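Local coordinates for Afp3 (PDB 6RBN), which probably builds the contractile sheath that surrounds the inner tube of the anti-feeding prophage, an injection system of Serratia entomophila, at residues 36-40 with 56-61; 27-33 with 153-159; 185-189 with 269-275; 355-360 with 384-388. All blocks are in the same frame, centred on the assembly; numbering follows the deposited sequence.

How the contacts relate
Contacts 2 and 3 lie near the middle of the chain, with centres about 9 Å apart. They pack directly: Leu156 CB meets Leu185 CD1 at 3.7 Å, and Pro159 CB meets Ala272 CB at 3.7 Å. Contact 1 lies further out, with its centre about 19 Å from that of contact 2. The two nearly share a segment, since strand 31-34 runs out of 27-33 into the loop of 36-40. Contact 4 lies in the C-terminal domain, its centre about 22 Å from that of contact 2. One touch joins these two, Thr154 CG2 to Arg358 CZ at 3.6 Å. Contacts 1 and 4 are the most distant pair, with centres about 37 Å apart.

Contact 1 of 4, residues 36-40 with 56-61; sequences FTPLK and YTILFD
Asp61 N donates to Thr37 O over 2.9 Å. A second backbone bond joins Leu39 N to Leu59 O at 3.2 Å. The two bonds flank Pro38 and Phe60, a non-hydrogen-bonded pair of a single antiparallel bridge. Pro38 therefore loses nothing here by lacking an N-H. The bridge forms where the chain leaves helix 53-59, at Phe60. The Phe60 ring brings CE1 to Pro38 CG at 4.0 Å and also touches Phe36 CB. Leu39 reaches over the helix end, its CD2 against Asp61 CB at 3.7 Å and its CD1 near the carbonyl of Ile58. Phe36 and Tyr56 meet with ring planes 78° apart. Tyr56 OH comes to the edge of the Phe36 ring, 3.4 Å from Phe36 CD1. Tyr56 CG is anti to the backbone N (chi1 180°), which carries the phenol across to Phe36. Ile58 packs on Thr320 of a neighbouring Afp2 chain. The rings of Phe36 and Tyr56 both lie on Leu115 of helix 111-120, and both also rest, with Phe60, on Leu128 of strand 127-130.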
loop_
_atom_site.group_PDB
_atom_site.type_symbol
_atom_site.label_atom_id
_atom_site.label_comp_id
_atom_site.label_asym_id
_atom_site.label_seq_id
_atom_site.Cartn_x
_atom_site.Cartn_y
_atom_site.Cartn_z
ATOM N N PHE D 36 -32.854 -72.752 9.180
ATOM C CA PHE D 36 -32.630 -72.072 10.446
ATOM C C PHE D 36 -33.842 -72.260 11.344
ATOM O O PHE D 36 -34.985 -72.129 10.899
ATOM C CB PHE D 36 -32.364 -70.584 10.227
ATOM C CG PHE D 36 -31.127 -70.304 9.435
ATOM C CD1 PHE D 36 -29.878 -70.437 10.008
ATOM C CD2 PHE D 36 -31.216 -69.898 8.115
ATOM C CE1 PHE D 36 -28.738 -70.185 9.279
ATOM C CE2 PHE D 36 -30.080 -69.639 7.382
ATOM C CZ PHE D 36 -28.839 -69.783 7.964
ATOM N N THR D 37 -33.589 -72.572 12.608
ATOM C CA THR D 37 -34.665 -72.831 13.555
ATOM C C THR D 37 -34.803 -71.651 14.501
ATOM O O THR D 37 -33.895 -71.406 15.310
ATOM C CB THR D 37 -34.401 -74.113 14.344
ATOM O OG1 THR D 37 -33.202 -73.961 15.109
ATOM C CG2 THR D 37 -34.245 -75.289 13.399
ATOM N N PRO D 38 -35.890 -70.890 14.430
ATOM C CA PRO D 38 -36.045 -69.735 15.318
ATOM C C PRO D 38 -36.341 -70.154 16.748
ATOM O O PRO D 38 -36.724 -71.291 17.033
ATOM C CB PRO D 38 -37.238 -68.987 14.716
ATOM C CG PRO D 38 -37.326 -69.470 13.307
ATOM C CD PRO D 38 -36.907 -70.900 13.368
ATOM N N LEU D 39 -36.149 -69.205 17.661
ATOM C CA LEU D 39 -36.560 -69.390 19.048
ATOM C C LEU D 39 -37.978 -68.869 19.262
ATOM O O LEU D 39 -38.864 -69.617 19.687
ATOM C CB LEU D 39 -35.573 -68.698 19.993
ATOM C CG LEU D 39 -34.197 -69.351 20.064
ATOM C CD1 LEU D 39 -33.254 -68.522 20.907
ATOM C CD2 LEU D 39 -34.324 -70.746 20.634
ATOM N N LYS D 40 -38.201 -67.604 18.966
ATOM C CA LYS D 40 -39.562 -67.082 19.000
ATOM C C LYS D 40 -40.172 -67.155 17.604
ATOM O O LYS D 40 -39.566 -66.663 16.645
ATOM C CB LYS D 40 -39.581 -65.651 19.512
ATOM C CG LYS D 40 -39.253 -65.535 20.993
ATOM C CD LYS D 40 -39.416 -64.111 21.500
ATOM C CE LYS D 40 -38.086 -63.380 21.565
ATOM N NZ LYS D 40 -37.587 -62.995 20.217
ATOM N N TYR D 56 -27.298 -63.769 16.178
ATOM C CA TYR D 56 -27.816 -65.065 15.756
ATOM C C TYR D 56 -28.161 -65.940 16.952
ATOM O O TYR D 56 -29.153 -66.675 16.926
ATOM C CB TYR D 56 -26.804 -65.768 14.853
ATOM C CG TYR D 56 -27.263 -67.125 14.374
ATOM C CD1 TYR D 56 -28.241 -67.243 13.400
ATOM C CD2 TYR D 56 -26.712 -68.287 14.894
ATOM C CE1 TYR D 56 -28.659 -68.479 12.959
ATOM C CE2 TYR D 56 -27.127 -69.526 14.460
ATOM C CZ TYR D 56 -28.100 -69.614 13.493
ATOM O OH TYR D 56 -28.515 -70.847 13.057
ATOM N N THR D 57 -27.352 -65.880 18.012
ATOM C CA THR D 57 -27.582 -66.736 19.167
ATOM C C THR D 57 -28.783 -66.297 19.991
ATOM O O THR D 57 -29.325 -67.107 20.749
ATOM C CB THR D 57 -26.341 -66.773 20.053
ATOM O OG1 THR D 57 -26.051 -65.451 20.522
ATOM C CG2 THR D 57 -25.154 -67.296 19.274
ATOM N N ILE D 58 -29.210 -65.044 19.862
ATOM C CA ILE D 58 -30.368 -64.574 20.613
ATOM C C ILE D 58 -31.654 -64.844 19.846
ATOM O O ILE D 58 -32.655 -65.284 20.421
ATOM C CB ILE D 58 -30.194 -63.081 20.947
ATOM C CG1 ILE D 58 -28.976 -62.888 21.843
ATOM C CG2 ILE D 58 -31.428 -62.519 21.628
ATOM C CD1 ILE D 58 -28.588 -61.456 22.020
ATOM N N LEU D 59 -31.645 -64.612 18.534
ATOM C CA LEU D 59 -32.862 -64.756 17.744
ATOM C C LEU D 59 -33.104 -66.204 17.342
ATOM O O LEU D 59 -34.241 -66.685 17.380
ATOM C CB LEU D 59 -32.789 -63.861 16.510
ATOM C CG LEU D 59 -32.760 -62.364 16.802
ATOM C CD1 LEU D 59 -32.558 -61.581 15.524
ATOM C CD2 LEU D 59 -34.038 -61.940 17.488
ATOM N N PHE D 60 -32.053 -66.914 16.952
ATOM C CA PHE D 60 -32.165 -68.276 16.456
ATOM C C PHE D 60 -31.530 -69.258 17.429
ATOM O O PHE D 60 -30.648 -68.910 18.218
ATOM C CB PHE D 60 -31.501 -68.409 15.086
ATOM C CG PHE D 60 -32.210 -67.671 13.995
ATOM C CD1 PHE D 60 -33.258 -68.260 13.313
ATOM C CD2 PHE D 60 -31.842 -66.379 13.664
ATOM C CE1 PHE D 60 -33.915 -67.582 12.310
ATOM C CE2 PHE D 60 -32.499 -65.694 12.665
ATOM C CZ PHE D 60 -33.535 -66.299 11.986
ATOM N N ASP D 61 -31.993 -70.502 17.362
ATOM C CA ASP D 61 -31.393 -71.571 18.147
ATOM C C ASP D 61 -30.068 -71.956 17.508
ATOM O O ASP D 61 -30.031 -72.370 16.345
ATOM C CB ASP D 61 -32.334 -72.770 18.213
ATOM C CG ASP D 61 -31.942 -73.771 19.286
ATOM O OD1 ASP D 61 -30.944 -73.543 19.999
ATOM O OD2 ASP D 61 -32.643 -74.797 19.419
#

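Contact 2 of 4, residues 27-33 with 153-159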
loop_
_atom_site.group_PDB
_atom_site.type_symbol
_atom_site.label_atom_id
_atom_site.label_comp_id
_atom_site.label_asym_id
_atom_site.label_seq_id
_atom_site.Cartn_x
_atom_site.Cartn_y
_atom_site.Cartn_z
ATOM N N THR D 27 -20.963 -54.007 -0.234
ATOM C CA THR D 27 -21.076 -54.624 -1.544
ATOM C C THR D 27 -21.336 -56.120 -1.488
ATOM O O THR D 27 -21.624 -56.718 -2.528
ATOM C CB THR D 27 -19.801 -54.370 -2.356
ATOM O OG1 THR D 27 -18.683 -54.947 -1.677
ATOM C CG2 THR D 27 -19.566 -52.882 -2.519
ATOM N N ALA D 28 -21.243 -56.738 -0.312
ATOM C CA ALA D 28 -21.482 -58.174 -0.158
ATOM C C ALA D 28 -22.399 -58.355 1.048
ATOM O O ALA D 28 -21.930 -58.512 2.178
ATOM C CB ALA D 28 -20.178 -58.937 0.003
ATOM N N VAL D 29 -23.702 -58.321 0.803
ATOM C CA VAL D 29 -24.713 -58.566 1.821
ATOM C C VAL D 29 -25.569 -59.738 1.357
ATOM O O VAL D 29 -26.433 -59.586 0.492
ATOM C CB VAL D 29 -25.573 -57.315 2.081
ATOM C CG1 VAL D 29 -26.614 -57.598 3.140
ATOM C CG2 VAL D 29 -24.712 -56.135 2.489
ATOM N N PRO D 30 -25.348 -60.931 1.898
ATOM C CA PRO D 30 -26.010 -62.129 1.383
ATOM C C PRO D 30 -27.341 -62.432 2.068
ATOM O O PRO D 30 -27.709 -61.829 3.074
ATOM C CB PRO D 30 -24.988 -63.229 1.686
ATOM C CG PRO D 30 -24.296 -62.741 2.890
ATOM C CD PRO D 30 -24.222 -61.263 2.784
ATOM N N LEU D 31 -28.056 -63.402 1.490
ATOM C CA LEU D 31 -29.343 -63.881 2.003
ATOM C C LEU D 31 -29.294 -65.407 2.081
ATOM O O LEU D 31 -29.663 -66.108 1.136
ATOM C CB LEU D 31 -30.497 -63.406 1.130
ATOM C CG LEU D 31 -31.898 -63.862 1.556
ATOM C CD1 LEU D 31 -32.292 -63.302 2.893
ATOM C CD2 LEU D 31 -32.909 -63.524 0.506
ATOM N N PHE D 32 -28.863 -65.933 3.218
ATOM C CA PHE D 32 -28.701 -67.373 3.352
ATOM C C PHE D 32 -30.061 -68.033 3.542
ATOM O O PHE D 32 -30.731 -67.812 4.555
ATOM C CB PHE D 32 -27.773 -67.700 4.513
ATOM C CG PHE D 32 -26.390 -67.170 4.339
ATOM C CD1 PHE D 32 -25.522 -67.756 3.440
ATOM C CD2 PHE D 32 -25.950 -66.099 5.084
ATOM C CE1 PHE D 32 -24.251 -67.273 3.273
ATOM C CE2 PHE D 32 -24.675 -65.623 4.927
ATOM C CZ PHE D 32 -23.828 -66.207 4.017
ATOM N N VAL D 33 -30.465 -68.838 2.568
ATOM C CA VAL D 33 -31.704 -69.603 2.631
ATOM C C VAL D 33 -31.321 -71.012 3.063
ATOM O O VAL D 33 -30.793 -71.798 2.272
ATOM C CB VAL D 33 -32.444 -69.599 1.293
ATOM C CG1 VAL D 33 -33.695 -70.448 1.379
ATOM C CG2 VAL D 33 -32.790 -68.183 0.887
ATOM N N ILE D 153 -29.892 -56.431 -0.359
ATOM C CA ILE D 153 -29.325 -57.746 -0.665
ATOM C C ILE D 153 -28.533 -57.675 -1.964
ATOM O O ILE D 153 -29.024 -57.173 -2.982
ATOM C CB ILE D 153 -30.422 -58.821 -0.728
ATOM C CG1 ILE D 153 -30.890 -59.214 0.670
ATOM C CG2 ILE D 153 -29.963 -60.063 -1.473
ATOM C CD1 ILE D 153 -32.114 -58.523 1.113
ATOM N N THR D 154 -27.292 -58.167 -1.933
ATOM C CA THR D 154 -26.444 -58.262 -3.118
ATOM C C THR D 154 -26.164 -59.697 -3.536
ATOM O O THR D 154 -26.231 -60.015 -4.725
ATOM C CB THR D 154 -25.118 -57.528 -2.879
ATOM O OG1 THR D 154 -24.422 -58.146 -1.792
ATOM C CG2 THR D 154 -25.368 -56.078 -2.539
ATOM N N LEU D 155 -25.842 -60.574 -2.593
ATOM C CA LEU D 155 -25.549 -61.977 -2.860
ATOM C C LEU D 155 -26.710 -62.846 -2.397
ATOM O O LEU D 155 -27.495 -62.449 -1.534
ATOM C CB LEU D 155 -24.267 -62.398 -2.144
ATOM C CG LEU D 155 -22.977 -61.693 -2.557
ATOM C CD1 LEU D 155 -21.860 -62.076 -1.618
ATOM C CD2 LEU D 155 -22.613 -62.039 -3.983
ATOM N N LEU D 156 -26.846 -64.031 -2.998
ATOM C CA LEU D 156 -27.882 -64.967 -2.563
ATOM C C LEU D 156 -27.321 -66.126 -1.759
ATOM O O LEU D 156 -27.462 -66.127 -0.536
ATOM C CB LEU D 156 -28.669 -65.438 -3.785
ATOM C CG LEU D 156 -29.381 -64.273 -4.483
ATOM C CD1 LEU D 156 -30.038 -64.707 -5.780
ATOM C CD2 LEU D 156 -30.399 -63.627 -3.563
ATOM N N ALA D 157 -26.597 -67.067 -2.383
ATOM C CA ALA D 157 -25.739 -68.072 -1.723
ATOM C C ALA D 157 -26.455 -68.915 -0.655
ATOM O O ALA D 157 -26.203 -68.765 0.533
ATOM C CB ALA D 157 -24.510 -67.396 -1.106
ATOM N N SER D 158 -27.363 -69.794 -1.087
ATOM C CA SER D 158 -28.091 -70.653 -0.135
ATOM C C SER D 158 -27.223 -71.814 0.356
ATOM O O SER D 158 -26.862 -72.683 -0.446
ATOM C CB SER D 158 -29.354 -71.204 -0.772
ATOM O OG SER D 158 -29.042 -72.144 -1.783
ATOM N N PRO D 159 -26.885 -71.884 1.668
ATOM C CA PRO D 159 -25.910 -72.869 2.203
ATOM C C PRO D 159 -26.509 -74.164 2.748
ATOM O O PRO D 159 -26.498 -74.437 3.957
ATOM C CB PRO D 159 -25.230 -72.063 3.308
ATOM C CG PRO D 159 -26.351 -71.228 3.855
ATOM C CD PRO D 159 -27.264 -70.904 2.697
#
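Thr154 OG1 is gripped twice by the backbone of 27-33. It accepts from Val29 N at 2.7 Å, nearly straight, and donates to Thr27 O at 3.2 Å from above the carbonyl plane. Its chi1 of 62° sets OG1 between the backbone N and the carbonyl carbon, facing both partners. Among backbone bonds, Val29 O takes two donors. Thr154 N comes at 2.9 Å, tilted slightly from the carbonyl plane, and Leu155 N at 3.3 Å from well above it. Across the contact, Leu31 N makes weak bonds to the carbonyl oxygens of Leu155 and Leu156. The loop 153-159 thus runs beside the start of strand 31-34, an outermost strand of its mixed sheet within this chain. The end-to-end directions of the two segments diverge by 47°. On the sheet side, Phe32 bonds through its backbone to strand 127-130. A CA-H...O contact joins Pro30 CA to Leu155 O at 3.3 Å. Among apolar pairs, Ala28 CB meets Leu155 CD1, and Pro30 CB meets Leu155 CB. The Phe32 ring brings CD1 to Pro159 CG at 3.6 Å, the two side chains crossing at about a right angle. Tyr118 of helix 111-120 meets this ring edge-to-face.

Contact 3 of 4, residues 185-189 with 269-275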
loop_
_atom_site.group_PDB
_atom_site.type_symbol
_atom_site.label_atom_id
_atom_site.label_comp_id
_atom_site.label_asym_id
_atom_site.label_seq_id
_atom_site.Cartn_x
_atom_site.Cartn_y
_atom_site.Cartn_z
ATOM N N LEU D 185 -25.976 -64.659 -7.680
ATOM C CA LEU D 185 -26.176 -65.974 -7.089
ATOM C C LEU D 185 -24.853 -66.715 -6.969
ATOM O O LEU D 185 -24.035 -66.703 -7.891
ATOM C CB LEU D 185 -27.157 -66.787 -7.933
ATOM C CG LEU D 185 -27.503 -68.211 -7.500
ATOM C CD1 LEU D 185 -28.173 -68.225 -6.154
ATOM C CD2 LEU D 185 -28.394 -68.856 -8.533
ATOM N N LEU D 186 -24.646 -67.357 -5.825
ATOM C CA LEU D 186 -23.484 -68.210 -5.593
ATOM C C LEU D 186 -23.980 -69.650 -5.515
ATOM O O LEU D 186 -24.299 -70.157 -4.439
ATOM C CB LEU D 186 -22.743 -67.809 -4.330
ATOM C CG LEU D 186 -22.081 -66.439 -4.343
ATOM C CD1 LEU D 186 -21.457 -66.138 -2.998
ATOM C CD2 LEU D 186 -21.049 -66.390 -5.439
ATOM N N ALA D 187 -24.039 -70.306 -6.666
ATOM C CA ALA D 187 -24.521 -71.673 -6.740
ATOM C C ALA D 187 -23.399 -72.650 -6.410
ATOM O O ALA D 187 -22.235 -72.279 -6.260
ATOM C CB ALA D 187 -25.096 -71.963 -8.125
ATOM N N ASP D 188 -23.769 -73.922 -6.297
ATOM C CA ASP D 188 -22.836 -74.975 -5.926
ATOM C C ASP D 188 -23.027 -76.162 -6.850
ATOM O O ASP D 188 -24.150 -76.642 -7.024
ATOM C CB ASP D 188 -23.051 -75.408 -4.480
ATOM C CG ASP D 188 -22.641 -74.354 -3.500
ATOM O OD1 ASP D 188 -21.651 -73.647 -3.765
ATOM O OD2 ASP D 188 -23.333 -74.187 -2.478
ATOM N N SER D 189 -21.933 -76.635 -7.430
ATOM C CA SER D 189 -22.016 -77.797 -8.292
ATOM C C SER D 189 -22.197 -79.057 -7.455
ATOM O O SER D 189 -21.895 -79.093 -6.259
ATOM C CB SER D 189 -20.765 -77.910 -9.157
ATOM O OG SER D 189 -20.855 -79.030 -10.013
ATOM N N PRO D 269 -21.704 -77.247 1.692
ATOM C CA PRO D 269 -21.533 -76.549 0.426
ATOM C C PRO D 269 -20.797 -75.242 0.645
ATOM O O PRO D 269 -21.014 -74.561 1.658
ATOM C CB PRO D 269 -22.973 -76.320 -0.045
ATOM C CG PRO D 269 -23.769 -76.314 1.189
ATOM C CD PRO D 269 -23.115 -77.296 2.104
ATOM N N PRO D 270 -19.909 -74.857 -0.271
ATOM C CA PRO D 270 -18.963 -73.775 0.016
ATOM C C PRO D 270 -19.529 -72.368 -0.083
ATOM O O PRO D 270 -18.769 -71.418 0.111
ATOM C CB PRO D 270 -17.879 -73.995 -1.051
ATOM C CG PRO D 270 -18.597 -74.611 -2.177
ATOM C CD PRO D 270 -19.657 -75.478 -1.581
ATOM N N SER D 271 -20.828 -72.189 -0.349
ATOM C CA SER D 271 -21.362 -70.854 -0.616
ATOM C C SER D 271 -21.391 -69.969 0.621
ATOM O O SER D 271 -21.347 -68.741 0.495
ATOM C CB SER D 271 -22.762 -70.950 -1.206
ATOM O OG SER D 271 -22.717 -71.474 -2.513
ATOM N N ALA D 272 -21.472 -70.556 1.814
ATOM C CA ALA D 272 -21.442 -69.750 3.030
ATOM C C ALA D 272 -20.046 -69.203 3.289
ATOM O O ALA D 272 -19.882 -68.160 3.932
ATOM C CB ALA D 272 -21.924 -70.575 4.219
ATOM N N LEU D 273 -19.019 -69.900 2.799
ATOM C CA LEU D 273 -17.652 -69.436 2.997
ATOM C C LEU D 273 -17.248 -68.439 1.921
ATOM O O LEU D 273 -16.521 -67.482 2.197
ATOM C CB LEU D 273 -16.685 -70.620 3.013
ATOM C CG LEU D 273 -16.546 -71.497 4.261
ATOM C CD1 LEU D 273 -17.691 -72.483 4.416
ATOM C CD2 LEU D 273 -15.218 -72.222 4.230
ATOM N N ILE D 274 -17.700 -68.658 0.683
ATOM C CA ILE D 274 -17.333 -67.768 -0.415
ATOM C C ILE D 274 -18.051 -66.429 -0.280
ATOM O O ILE D 274 -17.521 -65.378 -0.658
ATOM C CB ILE D 274 -17.612 -68.456 -1.767
ATOM C CG1 ILE D 274 -16.831 -69.763 -1.861
ATOM C CG2 ILE D 274 -17.196 -67.594 -2.931
ATOM C CD1 ILE D 274 -15.339 -69.598 -1.755
ATOM N N ALA D 275 -19.250 -66.439 0.308
ATOM C CA ALA D 275 -19.927 -65.185 0.626
ATOM C C ALA D 275 -19.174 -64.412 1.701
ATOM O O ALA D 275 -19.259 -63.181 1.765
ATOM C CB ALA D 275 -21.361 -65.457 1.069
#
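Ser271 OG lies among three acceptors of strand 185-188. Leu186 O is 2.8 Å from it, while Asp188 OD1 and OD2 are 2.7 Å and 2.8 Å away. The hydroxyl sits about equally far from both carboxylate oxygens, displaced to one side of the carboxylate plane. Around this polar group the two prolines before the helix line the carboxylate. Pro269 CB comes to Asp188 OD2 at 3.3 Å, and Pro270 CD to Asp188 OD1 at 3.5 Å. Beside the polar group, Leu186 places CD1 against Ala275 CB at 4.1 Å, one helical turn on from Ser271. Both Leu186 and Asp188 point toward the helix from the strand, and Ala187 between them points away. Ser271 OG stands anti to its own carbonyl carbon (chi1 -70°), which turns the hydroxyl out of the helix start toward the strand. The strand and helix segments run largely against each other, at 145°, with axes 8.9 Å apart. The strand is placed in turn by backbone bonds to the parallel strand 204-207, made by Leu185 and Ala187. Helix 163-172 covers the acid: Tyr170 packs on Asp188, and Arg166 offers OD2 a long, weak ion pair. Segment 269-275 falls in the subtilisin-like domain of the tail sheath family. All touching side chains are buried. One hydroxyl lies within bonding distance of a buried carboxylate and a carbonyl, and its single proton can go to one of them at a time. The nearby N-terminal end of helix 271-284 would probably help to steady negative charge on Asp188.

Contact 4 of 4, residues 355-360 with 384-388; sequences AAERDI and IDNYL
Helix segments 355-360 and 384-388 run largely antiparallel, at 141°, with axes 11.0 Å apart and the closest pair of CA atoms at Ile360 and Ile384. Tyr387 bridges much of the gap. With chi1 at 179°, the ring swings away from the backbone N and stretches toward the other helix. Ile360 CG1 approaches the ring obliquely and meets Tyr387 CD2 at 3.7 Å. Ala356 CB lies 4.1 Å from Tyr387 CE2. The phenol end reaches Asp359, whose CB is 3.5 Å from Tyr387 CZ. Asp359 OD2 stands 2.9 Å from Tyr387 OH, and the carboxylate and ring planes are 74° apart. Next to the ring, the isoleucines pack with apolar contacts. Ile360 CD1 meets Ile384 CG2 at 3.9 Å, and the two isoleucines lie crosswise. The same CD1 is 4.4 Å from Leu388 CD2. Ile384 and Leu388 also rest on Val408 and Val430, in strands 406-409 and 425-432. Ile360 also packs on Phe348 of a neighbouring Afp2 chain, and Ile384 on Leu346 of the same chain. This is a pair of near-antiparallel helices laid on strands, within the C-terminal domain of the phage tail sheath family.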
loop_
_atom_site.group_PDB
_atom_site.type_symbol
_atom_site.label_atom_id
_atom_site.label_comp_id
_atom_site.label_asym_id
_atom_site.label_seq_id
_atom_site.Cartn_x
_atom_site.Cartn_y
_atom_site.Cartn_z
ATOM N N ALA D 355 -21.912 -53.036 -8.730
ATOM C CA ALA D 355 -21.731 -52.139 -7.597
ATOM C C ALA D 355 -21.742 -50.679 -8.015
ATOM O O ALA D 355 -22.149 -49.819 -7.228
ATOM C CB ALA D 355 -20.426 -52.454 -6.871
ATOM N N ALA D 356 -21.292 -50.377 -9.232
ATOM C CA ALA D 356 -21.322 -48.996 -9.696
ATOM C C ALA D 356 -22.737 -48.571 -10.054
ATOM O O ALA D 356 -23.127 -47.430 -9.797
ATOM C CB ALA D 356 -20.390 -48.820 -10.889
ATOM N N GLU D 357 -23.521 -49.476 -10.642
ATOM C CA GLU D 357 -24.919 -49.177 -10.936
ATOM C C GLU D 357 -25.741 -49.052 -9.660
ATOM O O GLU D 357 -26.746 -48.338 -9.634
ATOM C CB GLU D 357 -25.505 -50.257 -11.839
ATOM C CG GLU D 357 -25.005 -50.230 -13.268
ATOM C CD GLU D 357 -25.451 -51.446 -14.053
ATOM O OE1 GLU D 357 -26.045 -52.360 -13.446
ATOM O OE2 GLU D 357 -25.200 -51.497 -15.274
ATOM N N ARG D 358 -25.335 -49.743 -8.596
ATOM C CA ARG D 358 -26.073 -49.666 -7.340
ATOM C C ARG D 358 -25.792 -48.358 -6.614
ATOM O O ARG D 358 -26.679 -47.796 -5.965
ATOM C CB ARG D 358 -25.714 -50.860 -6.459
ATOM C CG ARG D 358 -26.532 -50.994 -5.193
ATOM C CD ARG D 358 -26.126 -52.232 -4.412
ATOM N NE ARG D 358 -26.374 -53.456 -5.170
ATOM C CZ ARG D 358 -25.421 -54.272 -5.605
ATOM N NH1 ARG D 358 -24.149 -54.005 -5.349
ATOM N NH2 ARG D 358 -25.739 -55.361 -6.288
ATOM N N ASP D 359 -24.563 -47.850 -6.720
ATOM C CA ASP D 359 -24.204 -46.628 -6.012
ATOM C C ASP D 359 -24.591 -45.376 -6.784
ATOM O O ASP D 359 -24.831 -44.331 -6.172
ATOM C CB ASP D 359 -22.708 -46.610 -5.716
ATOM C CG ASP D 359 -22.312 -47.640 -4.682
ATOM O OD1 ASP D 359 -23.153 -47.969 -3.823
ATOM O OD2 ASP D 359 -21.160 -48.117 -4.725
ATOM N N ILE D 360 -24.634 -45.453 -8.113
ATOM C CA ILE D 360 -25.185 -44.356 -8.902
ATOM C C ILE D 360 -26.686 -44.238 -8.669
ATOM O O ILE D 360 -27.222 -43.131 -8.546
ATOM C CB ILE D 360 -24.828 -44.547 -10.390
ATOM C CG1 ILE D 360 -23.338 -44.296 -10.609
ATOM C CG2 ILE D 360 -25.634 -43.640 -11.298
ATOM C CD1 ILE D 360 -22.858 -44.693 -11.975
ATOM N N ILE D 384 -22.798 -38.203 -11.397
ATOM C CA ILE D 384 -22.242 -39.446 -11.911
ATOM C C ILE D 384 -20.765 -39.269 -12.232
ATOM O O ILE D 384 -19.954 -40.168 -11.989
ATOM C CB ILE D 384 -23.048 -39.914 -13.137
ATOM C CG1 ILE D 384 -24.505 -40.138 -12.754
ATOM C CG2 ILE D 384 -22.509 -41.213 -13.685
ATOM C CD1 ILE D 384 -25.403 -40.377 -13.934
ATOM N N ASP D 385 -20.390 -38.094 -12.743
ATOM C CA ASP D 385 -18.999 -37.826 -13.092
ATOM C C ASP D 385 -18.111 -37.724 -11.860
ATOM O O ASP D 385 -16.928 -38.074 -11.924
ATOM C CB ASP D 385 -18.912 -36.540 -13.909
ATOM C CG ASP D 385 -17.526 -36.282 -14.453
ATOM O OD1 ASP D 385 -17.148 -36.935 -15.445
ATOM O OD2 ASP D 385 -16.813 -35.429 -13.887
ATOM N N ASN D 386 -18.653 -37.251 -10.738
ATOM C CA ASN D 386 -17.877 -37.241 -9.503
ATOM C C ASN D 386 -17.706 -38.641 -8.942
ATOM O O ASN D 386 -16.695 -38.927 -8.292
ATOM C CB ASN D 386 -18.534 -36.345 -8.457
ATOM C CG ASN D 386 -18.425 -34.881 -8.792
ATOM O OD1 ASN D 386 -17.406 -34.424 -9.308
ATOM N ND2 ASN D 386 -19.461 -34.125 -8.473
ATOM N N TYR D 387 -18.681 -39.520 -9.166
ATOM C CA TYR D 387 -18.560 -40.889 -8.685
ATOM C C TYR D 387 -17.569 -41.679 -9.525
ATOM O O TYR D 387 -16.744 -42.426 -8.991
ATOM C CB TYR D 387 -19.927 -41.575 -8.686
ATOM C CG TYR D 387 -19.864 -43.001 -8.209
ATOM C CD1 TYR D 387 -19.712 -43.293 -6.865
ATOM C CD2 TYR D 387 -19.940 -44.058 -9.105
ATOM C CE1 TYR D 387 -19.643 -44.594 -6.424
ATOM C CE2 TYR D 387 -19.868 -45.359 -8.674
ATOM C CZ TYR D 387 -19.720 -45.620 -7.334
ATOM O OH TYR D 387 -19.651 -46.920 -6.897
ATOM N N LEU D 388 -17.643 -41.534 -10.848
ATOM C CA LEU D 388 -16.767 -42.295 -11.727
ATOM C C LEU D 388 -15.335 -41.790 -11.697
ATOM O O LEU D 388 -14.425 -42.536 -12.066
ATOM C CB LEU D 388 -17.289 -42.256 -13.158
ATOM C CG LEU D 388 -18.637 -42.917 -13.408
ATOM C CD1 LEU D 388 -19.035 -42.722 -14.847
ATOM C CD2 LEU D 388 -18.580 -44.379 -13.058
#